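Local atomic coordinates of putative xanthine dehydrogenase YAGS fad-binding subunit (Escherichia coli, PDB entry 5G5G), a protein that binds a molybdenum cofactor carried on pterin cytosine dinucleotide and probably oxidises aldehydes as the large subunit of a periplasmic oxidoreductase. Residues Gly448-Leu453 and Thr567-Ile572; Gly457-Glu462 and Glu489-His494; Thr474-Thr479 and Thr514-Val519; Ala481-Val486 and Ala521-Leu526. All blocks are in the same frame, centred on the assembly; numbering follows the deposited sequence.

Interaction 1. Residues Gly448-Leu453 and Thr567-Ile572; sequences GARVHL and TAEESI
Arg450 and Glu569 face each other as a non-hydrogen-bonded antiparallel pair, and their side chains join in a salt bridge, with Arg450 NH1 2.9 Å from Glu569 OE1. The arginine offers the edge of its guanidinium, with the oxygen close to its plane, whereas the carboxylate is approached from above, 51° out of its own plane. A bend at chi3 (48°) brings Arg450 NH1 beside the carboxylate of Glu569, whose chain is extended beyond CG. The aliphatic part of the arginine also works: Arg450 CG rests 3.8 Å from Thr567 CG2. That threonine serves His452 with both branches, Thr567 OG1 lying 2.7 Å from His452 ND1 in a hydrogen bond at the ring edge, and Thr567 CG2 touching His452 CE1 at 3.4 Å. Strands 447-453 and 566-574 are neighbours in a mixed sheet of the molybdopterin-binding region, held here by backbone bonds in both directions at Ala449 with Glu570 and Val451 with Ala568. The pair Gly448 and Ser571 lacks one side chain, which lets Ser571 OG come within 3.2 Å of Gly448 CA. Polar residues suit the face of Arg450, His452, Thr567 and Glu569, where they bond one another; Glu462 on the next strand adds a second carboxylate, its OE1 receiving Arg450 NE in a salt bridge and His452 NE2 in a hydrogen bond. The two carboxylates probably help to fix guanidinium and ring and balance the arginine's charge. On the other face Ala449, Val451 and Ala568, small or branched, lie under helix 511-534, sharing it with Glu570, which reaches Lys525.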
loop_
_atom_site.group_PDB
_atom_site.type_symbol
_atom_site.label_atom_id
_atom_site.label_comp_id
_atom_site.label_asym_id
_atom_site.label_seq_id
_atom_site.Cartn_x
_atom_site.Cartn_y
_atom_site.Cartn_z
ATOM N N GLY C 448 0.810 24.368 19.642
ATOM C CA GLY C 448 0.176 25.682 19.608
ATOM C C GLY C 448 -0.750 25.919 18.439
ATOM O O GLY C 448 -0.765 25.158 17.474
ATOM N N ALA C 449 -1.529 26.986 18.562
ATOM C CA ALA C 449 -2.522 27.344 17.577
ATOM C C ALA C 449 -2.903 28.801 17.690
ATOM O O ALA C 449 -2.732 29.434 18.726
ATOM C CB ALA C 449 -3.762 26.463 17.736
ATOM N N ARG C 450 -3.380 29.359 16.590
ATOM C CA ARG C 450 -3.938 30.703 16.558
ATOM C C ARG C 450 -5.404 30.531 16.179
ATOM O O ARG C 450 -5.723 29.780 15.264
ATOM C CB ARG C 450 -3.178 31.527 15.510
ATOM C CG ARG C 450 -3.610 32.953 15.379
ATOM C CD ARG C 450 -2.539 33.828 14.684
ATOM N NE ARG C 450 -2.013 33.250 13.453
ATOM C CZ ARG C 450 -0.741 32.934 13.152
ATOM N NH1 ARG C 450 0.285 33.088 13.994
ATOM N NH2 ARG C 450 -0.488 32.441 11.967
ATOM N N VAL C 451 -6.299 31.144 16.941
ATOM C CA VAL C 451 -7.747 31.066 16.682
ATOM C C VAL C 451 -8.294 32.488 16.625
ATOM O O VAL C 451 -7.992 33.313 17.486
ATOM C CB VAL C 451 -8.479 30.271 17.756
ATOM C CG1 VAL C 451 -9.971 30.101 17.403
ATOM C CG2 VAL C 451 -7.840 28.909 17.915
ATOM N N HIS C 452 -9.066 32.768 15.591
ATOM C CA HIS C 452 -9.665 34.104 15.381
ATOM C C HIS C 452 -11.179 34.027 15.410
ATOM O O HIS C 452 -11.768 33.082 14.815
ATOM C CB HIS C 452 -9.355 34.652 14.035
ATOM C CG HIS C 452 -7.926 34.565 13.633
ATOM N ND1 HIS C 452 -7.064 35.627 13.786
ATOM C CD2 HIS C 452 -7.222 33.588 13.028
ATOM C CE1 HIS C 452 -5.883 35.308 13.287
ATOM N NE2 HIS C 452 -5.956 34.082 12.810
ATOM N N LEU C 453 -11.807 34.973 16.094
ATOM C CA LEU C 453 -13.254 35.189 15.947
ATOM C C LEU C 453 -13.378 36.331 14.952
ATOM O O LEU C 453 -12.952 37.473 15.245
ATOM C CB LEU C 453 -13.925 35.563 17.268
ATOM C CG LEU C 453 -15.425 35.873 17.208
ATOM C CD1 LEU C 453 -16.210 34.632 16.772
ATOM C CD2 LEU C 453 -15.968 36.372 18.539
ATOM N N THR C 567 -8.102 37.832 18.090
ATOM C CA THR C 567 -7.132 36.804 17.762
ATOM C C THR C 567 -6.388 36.352 19.017
ATOM O O THR C 567 -5.891 37.193 19.770
ATOM C CB THR C 567 -6.097 37.325 16.734
ATOM O OG1 THR C 567 -6.773 37.634 15.516
ATOM C CG2 THR C 567 -5.011 36.283 16.460
ATOM N N ALA C 568 -6.328 35.040 19.233
ATOM C CA ALA C 568 -5.601 34.453 20.333
ATOM C C ALA C 568 -4.589 33.504 19.753
ATOM O O ALA C 568 -4.897 32.780 18.810
ATOM C CB ALA C 568 -6.548 33.723 21.264
ATOM N N GLU C 569 -3.397 33.481 20.313
ATOM C CA GLU C 569 -2.362 32.530 19.906
ATOM C C GLU C 569 -1.715 31.992 21.156
ATOM O O GLU C 569 -1.149 32.759 21.958
ATOM C CB GLU C 569 -1.323 33.203 19.037
ATOM C CG GLU C 569 -0.228 32.258 18.610
ATOM C CD GLU C 569 0.621 32.830 17.511
ATOM O OE1 GLU C 569 0.218 33.792 16.834
ATOM O OE2 GLU C 569 1.707 32.307 17.336
ATOM N N GLU C 570 -1.854 30.702 21.360
ATOM C CA GLU C 570 -1.332 30.073 22.575
ATOM C C GLU C 570 -0.849 28.666 22.284
ATOM O O GLU C 570 -1.214 28.069 21.316
ATOM C CB GLU C 570 -2.421 29.993 23.676
ATOM C CG GLU C 570 -3.038 31.301 24.116
ATOM C CD GLU C 570 -2.129 32.206 24.926
ATOM O OE1 GLU C 570 -1.280 31.685 25.680
ATOM O OE2 GLU C 570 -2.334 33.430 24.857
ATOM N N SER C 571 -0.074 28.149 23.218
ATOM C CA SER C 571 0.353 26.778 23.219
ATOM C C SER C 571 -0.002 26.100 24.540
ATOM O O SER C 571 -0.154 26.757 25.568
ATOM C CB SER C 571 1.856 26.695 23.020
ATOM O OG SER C 571 2.178 27.115 21.700
ATOM N N ILE C 572 -0.123 24.787 24.453
ATOM C CA ILE C 572 -0.126 23.931 25.613
ATOM C C ILE C 572 1.230 23.282 25.805
ATOM O O ILE C 572 1.838 22.778 24.833
ATOM C CB ILE C 572 -1.259 22.921 25.529
ATOM C CG1 ILE C 572 -1.361 22.193 26.871
ATOM C CG2 ILE C 572 -1.134 21.940 24.385
ATOM C CD1 ILE C 572 -2.736 21.954 27.335
#

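Interaction 2. Residues Gly457-Glu462 and Glu489-His494; sequences GTVTVE and EQVAVH
Val459 and Val461 pair in parallel with Val491 and Val493, and four backbone hydrogen bonds link the strands. Val459 N reaches Gln490 O at 2.9 Å, and Val459 O accepts from Ala492 N. One step on, Val461 N gives to Ala492 O at 2.8 Å, and Val461 O accepts from His494 N. The valines share one face. Val461 CG2 crosses to Val491 CG1 diagonally, 4.1 Å away, while Val461 CB lies near Val493 CG2; beta-branched residues suit both an extended backbone and this flat apolar layer. Across the other face, chi1 of -55° puts Thr460 OG1 beside the backbone N and leaves the methyl anti to it, where Thr460 CG2 meets the edge of the His494 ring, 3.5 Å from His494 CD2. A water lies 3.0 Å from His494 NE2, in the ring plane, and gives a weak bond to Thr460 OG1, whose stronger partner is Glu454. Gly457, with positive phi, makes the turn into the first strand. Further out, the strands open and close a beta-alpha-beta unit: helix 472-484 crosses over the valine face, setting Ala480 on Val461, Ala481 on Val491 and Ala477 on Val493, while strand 447-453 flanks 459-462 on the side away from 491-494.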
loop_
_atom_site.group_PDB
_atom_site.type_symbol
_atom_site.label_atom_id
_atom_site.label_comp_id
_atom_site.label_asym_id
_atom_site.label_seq_id
_atom_site.Cartn_x
_atom_site.Cartn_y
_atom_site.Cartn_z
ATOM N N GLY C 457 -18.878 36.425 12.631
ATOM C CA GLY C 457 -19.248 35.351 13.563
ATOM C C GLY C 457 -18.569 34.001 13.324
ATOM O O GLY C 457 -18.727 33.087 14.133
ATOM N N THR C 458 -17.837 33.855 12.215
ATOM C CA THR C 458 -17.135 32.604 11.929
ATOM C C THR C 458 -15.799 32.573 12.687
ATOM O O THR C 458 -15.313 33.606 13.172
ATOM C CB THR C 458 -16.839 32.440 10.441
ATOM O OG1 THR C 458 -15.964 33.485 10.016
ATOM C CG2 THR C 458 -18.145 32.446 9.603
ATOM N N VAL C 459 -15.222 31.369 12.790
ATOM C CA VAL C 459 -14.025 31.150 13.587
ATOM C C VAL C 459 -12.961 30.605 12.622
ATOM O O VAL C 459 -13.283 29.815 11.709
ATOM C CB VAL C 459 -14.307 30.182 14.748
ATOM C CG1 VAL C 459 -13.005 29.729 15.417
ATOM C CG2 VAL C 459 -15.246 30.821 15.750
ATOM N N THR C 460 -11.722 31.083 12.758
ATOM C CA THR C 460 -10.618 30.597 11.922
ATOM C C THR C 460 -9.536 29.972 12.812
ATOM O O THR C 460 -9.071 30.623 13.727
ATOM C CB THR C 460 -10.005 31.739 11.094
ATOM O OG1 THR C 460 -11.055 32.380 10.332
ATOM C CG2 THR C 460 -8.936 31.219 10.167
ATOM N N VAL C 461 -9.161 28.742 12.558
ATOM C CA VAL C 461 -8.103 28.065 13.295
ATOM C C VAL C 461 -6.894 27.932 12.363
ATOM O O VAL C 461 -7.066 27.487 11.244
ATOM C CB VAL C 461 -8.517 26.670 13.737
ATOM C CG1 VAL C 461 -7.357 25.911 14.357
ATOM C CG2 VAL C 461 -9.702 26.754 14.705
ATOM N N GLU C 462 -5.720 28.362 12.835
ATOM C CA GLU C 462 -4.460 28.143 12.109
ATOM C C GLU C 462 -3.474 27.396 12.995
ATOM O O GLU C 462 -3.180 27.837 14.103
ATOM C CB GLU C 462 -3.826 29.455 11.712
ATOM C CG GLU C 462 -4.709 30.287 10.764
ATOM C CD GLU C 462 -4.357 31.759 10.684
ATOM O OE1 GLU C 462 -3.914 32.362 11.694
ATOM O OE2 GLU C 462 -4.596 32.330 9.617
ATOM N N GLU C 489 -19.987 24.089 11.092
ATOM C CA GLU C 489 -19.845 24.578 9.712
ATOM C C GLU C 489 -19.366 26.057 9.650
ATOM O O GLU C 489 -19.032 26.562 8.584
ATOM C CB GLU C 489 -21.122 24.331 8.879
ATOM C CG GLU C 489 -22.353 25.001 9.419
ATOM C CD GLU C 489 -23.141 24.171 10.477
ATOM O OE1 GLU C 489 -22.605 23.176 11.104
ATOM O OE2 GLU C 489 -24.339 24.549 10.668
ATOM N N GLN C 490 -19.273 26.714 10.803
ATOM C CA GLN C 490 -18.765 28.079 10.849
ATOM C C GLN C 490 -17.285 28.187 11.234
ATOM O O GLN C 490 -16.772 29.294 11.497
ATOM C CB GLN C 490 -19.646 28.895 11.811
ATOM C CG GLN C 490 -20.952 29.362 11.158
ATOM C CD GLN C 490 -21.677 30.441 11.953
ATOM O OE1 GLN C 490 -21.060 31.344 12.558
ATOM N NE2 GLN C 490 -23.005 30.363 11.949
ATOM N N VAL C 491 -16.591 27.063 11.284
ATOM C CA VAL C 491 -15.193 27.060 11.648
ATOM C C VAL C 491 -14.363 26.710 10.418
ATOM O O VAL C 491 -14.625 25.698 9.746
ATOM C CB VAL C 491 -14.901 26.042 12.763
ATOM C CG1 VAL C 491 -13.451 26.101 13.184
ATOM C CG2 VAL C 491 -15.825 26.302 13.980
ATOM N N ALA C 492 -13.382 27.535 10.119
ATOM C CA ALA C 492 -12.438 27.232 9.041
ATOM C C ALA C 492 -11.173 26.797 9.713
ATOM O O ALA C 492 -10.818 27.359 10.718
ATOM C CB ALA C 492 -12.165 28.476 8.184
ATOM N N VAL C 493 -10.486 25.822 9.147
ATOM C CA VAL C 493 -9.232 25.317 9.697
ATOM C C VAL C 493 -8.182 25.257 8.583
ATOM O O VAL C 493 -8.416 24.621 7.551
ATOM C CB VAL C 493 -9.427 23.911 10.276
ATOM C CG1 VAL C 493 -8.116 23.349 10.824
ATOM C CG2 VAL C 493 -10.539 23.876 11.322
ATOM N N HIS C 494 -7.068 25.923 8.829
ATOM C CA HIS C 494 -5.935 25.997 7.921
ATOM C C HIS C 494 -4.771 25.287 8.599
ATOM O O HIS C 494 -4.383 25.646 9.714
ATOM C CB HIS C 494 -5.616 27.439 7.633
ATOM C CG HIS C 494 -6.804 28.196 7.128
ATOM N ND1 HIS C 494 -7.507 27.805 6.008
ATOM C CD2 HIS C 494 -7.448 29.284 7.610
ATOM C CE1 HIS C 494 -8.531 28.636 5.820
ATOM N NE2 HIS C 494 -8.510 29.548 6.772
HETATM O O HOH W 1 -10.528 31.691 7.048
#

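Interaction 3. Residues Thr474-Thr479 and Thr514-Val519; sequences TILAQT and TSTSGV
Helices 472-484 and 511-534 run in nearly the same direction, their segments 28° apart with axes 9.3 Å from each other, and come together where Leu476 stands level with Thr516. The first is the connecting helix of a beta-alpha-beta unit, and the second lies beside it over the same sheet, so the seam is buried and made mostly of methyl groups. Leu476 reaches across with its CD2 branch. Leu476 CD2 sits 3.5 Å from Val519 CG2, and the same Leu476 CD2 is 3.5 Å from Ser515 O, reaching along the flank of the facing helix. A serine at 515 gives this methyl a small neighbour, and Ser515 OG is itself turned back along its helix to bond Gly511 O. Thr516 follows the same logic. With chi1 at 63°, its hydroxyl is directed to Ala512 O of the previous turn, and its methyl is left to face the other helix, where Thr516 CG2 lies 3.9 Å from Ile475 CD1. Ile475 also touches the bound pterin cytosine dinucleotide, so this seam continues into the cofactor pocket. One turn on, the CB of Thr479 points toward the neighbouring helix, and Thr479 CG2 packs 3.8 Å from Val519 CG1. Threonine and serine suit such a buried interface: the helix's own carbonyls satisfy the hydroxyls, so threonine can present its methyl and serine its small side chain. Thr479 OG1, although 3.4 Å from Thr516 CG2, donates to Ile475 O at 2.8 Å, and that carbonyl takes Thr479 N from the opposite face of its plane.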
loop_
_atom_site.group_PDB
_atom_site.type_symbol
_atom_site.label_atom_id
_atom_site.label_comp_id
_atom_site.label_asym_id
_atom_site.label_seq_id
_atom_site.Cartn_x
_atom_site.Cartn_y
_atom_site.Cartn_z
ATOM N N THR C 474 -10.968 17.999 10.871
ATOM C CA THR C 474 -12.269 17.867 11.475
ATOM C C THR C 474 -12.272 17.976 13.003
ATOM O O THR C 474 -13.028 18.740 13.570
ATOM C CB THR C 474 -12.904 16.573 10.996
ATOM O OG1 THR C 474 -12.806 16.576 9.581
ATOM C CG2 THR C 474 -14.313 16.477 11.421
ATOM N N ILE C 475 -11.406 17.252 13.665
ATOM C CA ILE C 475 -11.343 17.333 15.112
ATOM C C ILE C 475 -10.878 18.682 15.667
ATOM O O ILE C 475 -11.342 19.103 16.728
ATOM C CB ILE C 475 -10.559 16.170 15.751
ATOM C CG1 ILE C 475 -9.089 16.119 15.270
ATOM C CG2 ILE C 475 -11.353 14.890 15.482
ATOM C CD1 ILE C 475 -8.158 15.298 16.180
ATOM N N LEU C 476 -10.022 19.386 14.920
ATOM C CA LEU C 476 -9.663 20.742 15.314
ATOM C C LEU C 476 -10.861 21.682 15.134
ATOM O O LEU C 476 -11.111 22.522 16.012
ATOM C CB LEU C 476 -8.454 21.249 14.518
ATOM C CG LEU C 476 -7.162 20.470 14.865
ATOM C CD1 LEU C 476 -6.075 20.647 13.814
ATOM C CD2 LEU C 476 -6.579 20.911 16.192
ATOM N N ALA C 477 -11.639 21.509 14.048
ATOM C CA ALA C 477 -12.888 22.286 13.887
ATOM C C ALA C 477 -13.888 21.997 15.021
ATOM O O ALA C 477 -14.478 22.906 15.623
ATOM C CB ALA C 477 -13.510 22.016 12.524
ATOM N N GLN C 478 -14.015 20.729 15.370
ATOM C CA GLN C 478 -14.936 20.346 16.445
ATOM C C GLN C 478 -14.559 20.980 17.786
ATOM O O GLN C 478 -15.460 21.427 18.570
ATOM C CB GLN C 478 -15.027 18.853 16.577
ATOM C CG GLN C 478 -15.674 18.143 15.375
ATOM C CD GLN C 478 -15.515 16.616 15.455
ATOM O OE1 GLN C 478 -14.686 16.001 14.775
ATOM N NE2 GLN C 478 -16.313 15.990 16.318
ATOM N N THR C 479 -13.255 21.010 18.054
ATOM C CA THR C 479 -12.715 21.596 19.289
ATOM C C THR C 479 -13.001 23.074 19.402
ATOM O O THR C 479 -13.586 23.562 20.392
ATOM C CB THR C 479 -11.208 21.314 19.437
ATOM O OG1 THR C 479 -10.975 19.890 19.405
ATOM C CG2 THR C 479 -10.675 21.911 20.741
ATOM N N THR C 514 -2.621 16.416 21.317
ATOM C CA THR C 514 -1.788 17.595 21.498
ATOM C C THR C 514 -2.324 18.781 20.632
ATOM O O THR C 514 -2.384 19.893 21.144
ATOM C CB THR C 514 -0.324 17.333 21.172
ATOM O OG1 THR C 514 -0.173 16.912 19.821
ATOM C CG2 THR C 514 0.286 16.298 22.117
ATOM N N SER C 515 -2.683 18.547 19.378
ATOM C CA SER C 515 -3.103 19.613 18.490
ATOM C C SER C 515 -4.436 20.240 19.013
ATOM O O SER C 515 -4.591 21.475 19.041
ATOM C CB SER C 515 -3.222 19.161 17.037
ATOM O OG SER C 515 -4.269 18.259 16.781
ATOM N N THR C 516 -5.357 19.382 19.420
ATOM C CA THR C 516 -6.653 19.861 19.950
ATOM C C THR C 516 -6.484 20.556 21.281
ATOM O O THR C 516 -7.178 21.528 21.550
ATOM C CB THR C 516 -7.766 18.820 20.009
ATOM O OG1 THR C 516 -7.402 17.765 20.903
ATOM C CG2 THR C 516 -8.064 18.285 18.625
ATOM N N SER C 517 -5.550 20.074 22.100
ATOM C CA SER C 517 -5.220 20.754 23.355
ATOM C C SER C 517 -4.635 22.150 23.126
ATOM O O SER C 517 -4.860 23.053 23.917
ATOM C CB SER C 517 -4.310 19.934 24.250
ATOM O OG SER C 517 -4.994 18.770 24.706
ATOM N N GLY C 518 -3.843 22.327 22.072
ATOM C CA GLY C 518 -3.343 23.686 21.819
ATOM C C GLY C 518 -4.478 24.590 21.354
ATOM O O GLY C 518 -4.517 25.758 21.684
ATOM N N VAL C 519 -5.418 24.043 20.584
ATOM C CA VAL C 519 -6.611 24.818 20.209
ATOM C C VAL C 519 -7.433 25.146 21.458
ATOM O O VAL C 519 -7.851 26.308 21.655
ATOM C CB VAL C 519 -7.456 24.080 19.100
ATOM C CG1 VAL C 519 -8.828 24.747 18.910
ATOM C CG2 VAL C 519 -6.681 24.016 17.822
#

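Interaction 4. Residues Ala481-Val486 and Ala521-Leu526; sequences AEMLGV and AACMKL
The last turn of helix 472-484 meets the middle of helix 511-534 in a layer of sulfur and methyl groups, Met483 and Leu484 on one side facing Cys523, Met524 and Leu526 on the other. Met483 and Cys523 are the residues of closest backbone approach, and their beta carbons nearly meet, Met483 CB being 3.5 Å from Cys523 CB. The short, slender cysteine fits where the backbones are closest. Beyond it the methionine bends at both chi2 and chi3 (-64° and -71°), which swings its methyl past Cys523 and onto Met524. There Met483 CE touches Met524 SD at 3.4 Å and Met524 CG at 3.7 Å. Met524 is bent in the same two torsions, and the two chains cross at about a right angle; although the CB of Met524 points away from the contact, its flexible chain brings the thioether back to it. Leu484 works on the other side of Cys523. Leu484 CD1 lies 4.2 Å from Cys523 SG and 3.9 Å from Leu526 CD2, in another nearly perpendicular crossing where the branched ends of Leu484 and Leu526 pack together. Directly after Leu484 the helix stops: Gly485 takes positive phi, a conformation easy for glycine, and Val486 N bonds back to Ala481 O. Met483 O is held by Arg527 NH1 of the second helix, and Glu482 accepts hydrogen bonds from the backbone nitrogens of Lys16, Val17 and Val18 in the N-terminal segment. On the sheet side, Leu526 and Cys523 rest on Val451 of strand 447-453, and Leu526 also on Ala568 of strand 566-574.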
loop_
_atom_site.group_PDB
_atom_site.type_symbol
_atom_site.label_atom_id
_atom_site.label_comp_id
_atom_site.label_asym_id
_atom_site.label_seq_id
_atom_site.Cartn_x
_atom_site.Cartn_y
_atom_site.Cartn_z
ATOM N N ALA C 481 -15.308 24.767 17.675
ATOM C CA ALA C 481 -16.738 24.946 17.715
ATOM C C ALA C 481 -17.273 24.739 19.151
ATOM O O ALA C 481 -18.142 25.481 19.632
ATOM C CB ALA C 481 -17.402 23.975 16.741
ATOM N N GLU C 482 -16.796 23.676 19.799
ATOM C CA GLU C 482 -17.215 23.356 21.145
ATOM C C GLU C 482 -16.875 24.484 22.099
ATOM O O GLU C 482 -17.706 24.889 22.916
ATOM C CB GLU C 482 -16.535 22.081 21.644
ATOM C CG GLU C 482 -17.125 21.576 22.957
ATOM C CD GLU C 482 -18.407 20.774 22.755
ATOM O OE1 GLU C 482 -18.345 19.737 22.022
ATOM O OE2 GLU C 482 -19.439 21.157 23.329
ATOM N N MET C 483 -15.645 24.973 21.999
ATOM C CA MET C 483 -15.155 26.011 22.940
ATOM C C MET C 483 -15.853 27.361 22.785
ATOM O O MET C 483 -16.023 28.088 23.760
ATOM C CB MET C 483 -13.661 26.164 22.765
ATOM C CG MET C 483 -12.850 24.961 23.212
ATOM S SD MET C 483 -12.955 24.619 24.960
ATOM C CE MET C 483 -12.025 25.950 25.722
ATOM N N LEU C 484 -16.235 27.696 21.558
ATOM C CA LEU C 484 -16.772 29.008 21.235
ATOM C C LEU C 484 -18.278 29.027 21.115
ATOM O O LEU C 484 -18.851 30.105 21.017
ATOM C CB LEU C 484 -16.086 29.582 19.973
ATOM C CG LEU C 484 -14.622 29.934 20.271
ATOM C CD1 LEU C 484 -13.842 30.029 18.994
ATOM C CD2 LEU C 484 -14.514 31.235 21.017
ATOM N N GLY C 485 -18.926 27.856 21.161
ATOM C CA GLY C 485 -20.393 27.754 21.081
ATOM C C GLY C 485 -20.951 28.058 19.687
ATOM O O GLY C 485 -22.061 28.597 19.563
ATOM N N VAL C 486 -20.176 27.755 18.647
ATOM C CA VAL C 486 -20.597 28.001 17.258
ATOM C C VAL C 486 -20.812 26.666 16.527
ATOM O O VAL C 486 -20.341 25.621 16.998
ATOM C CB VAL C 486 -19.657 28.903 16.453
ATOM C CG1 VAL C 486 -19.577 30.278 17.091
ATOM C CG2 VAL C 486 -18.276 28.279 16.284
ATOM N N ALA C 521 -6.202 25.664 24.400
ATOM C CA ALA C 521 -5.475 26.733 25.075
ATOM C C ALA C 521 -5.750 28.062 24.410
ATOM O O ALA C 521 -6.046 29.041 25.097
ATOM C CB ALA C 521 -4.002 26.415 25.085
ATOM N N ALA C 522 -5.705 28.084 23.076
ATOM C CA ALA C 522 -5.972 29.320 22.314
ATOM C C ALA C 522 -7.435 29.791 22.522
ATOM O O ALA C 522 -7.687 30.971 22.757
ATOM C CB ALA C 522 -5.627 29.174 20.850
ATOM N N CYS C 523 -8.367 28.841 22.518
ATOM C CA CYS C 523 -9.756 29.175 22.702
ATOM C C CYS C 523 -10.044 29.689 24.112
ATOM O O CYS C 523 -10.926 30.522 24.261
ATOM C CB CYS C 523 -10.683 28.014 22.345
ATOM S SG CYS C 523 -10.736 27.631 20.601
ATOM N N MET C 524 -9.342 29.210 25.136
ATOM C CA MET C 524 -9.577 29.695 26.488
ATOM C C MET C 524 -9.158 31.167 26.576
ATOM O O MET C 524 -9.885 31.994 27.167
ATOM C CB MET C 524 -8.826 28.899 27.543
ATOM C CG MET C 524 -9.453 27.553 27.830
ATOM S SD MET C 524 -11.139 27.712 28.533
ATOM C CE MET C 524 -10.844 28.429 30.120
ATOM N N LYS C 525 -8.050 31.513 25.905
ATOM C CA LYS C 525 -7.661 32.919 25.817
ATOM C C LYS C 525 -8.671 33.743 24.989
ATOM O O LYS C 525 -9.057 34.870 25.375
ATOM C CB LYS C 525 -6.248 33.041 25.251
ATOM C CG LYS C 525 -5.715 34.455 25.087
ATOM C CD LYS C 525 -5.509 35.152 26.410
ATOM C CE LYS C 525 -4.950 36.527 26.128
ATOM N NZ LYS C 525 -4.439 37.142 27.390
ATOM N N LEU C 526 -9.139 33.178 23.893
ATOM C CA LEU C 526 -10.104 33.885 23.042
ATOM C C LEU C 526 -11.419 34.121 23.785
ATOM O O LEU C 526 -12.011 35.197 23.665
ATOM C CB LEU C 526 -10.329 33.143 21.731
ATOM C CG LEU C 526 -11.254 33.759 20.686
ATOM C CD1 LEU C 526 -10.817 35.164 20.329
ATOM C CD2 LEU C 526 -11.260 32.867 19.463
#

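In the fold
Interactions 1 and 2 are parts of one mixed sheet, joined where strand 447-453 runs antiparallel to 459-462, while interactions 3 and 4 are successive levels of one helix pair lying on that sheet. The sheet contacts are partly buried and two-faced: backbone hydrogen bonds hold the strands, with polar and charged groups mostly on one face, and mainly alanine and valine on the other. The helix contacts are buried and rely on side-chain packing. Chemistry shifts along the pair, from a mix of threonine, serine and branched apolar residues in interaction 3, with Ile475 at the cofactor, to methionine, cysteine and leucine in interaction 4. Both layers interlock, as when Val461 meets Val519 and Val459 meets Leu484.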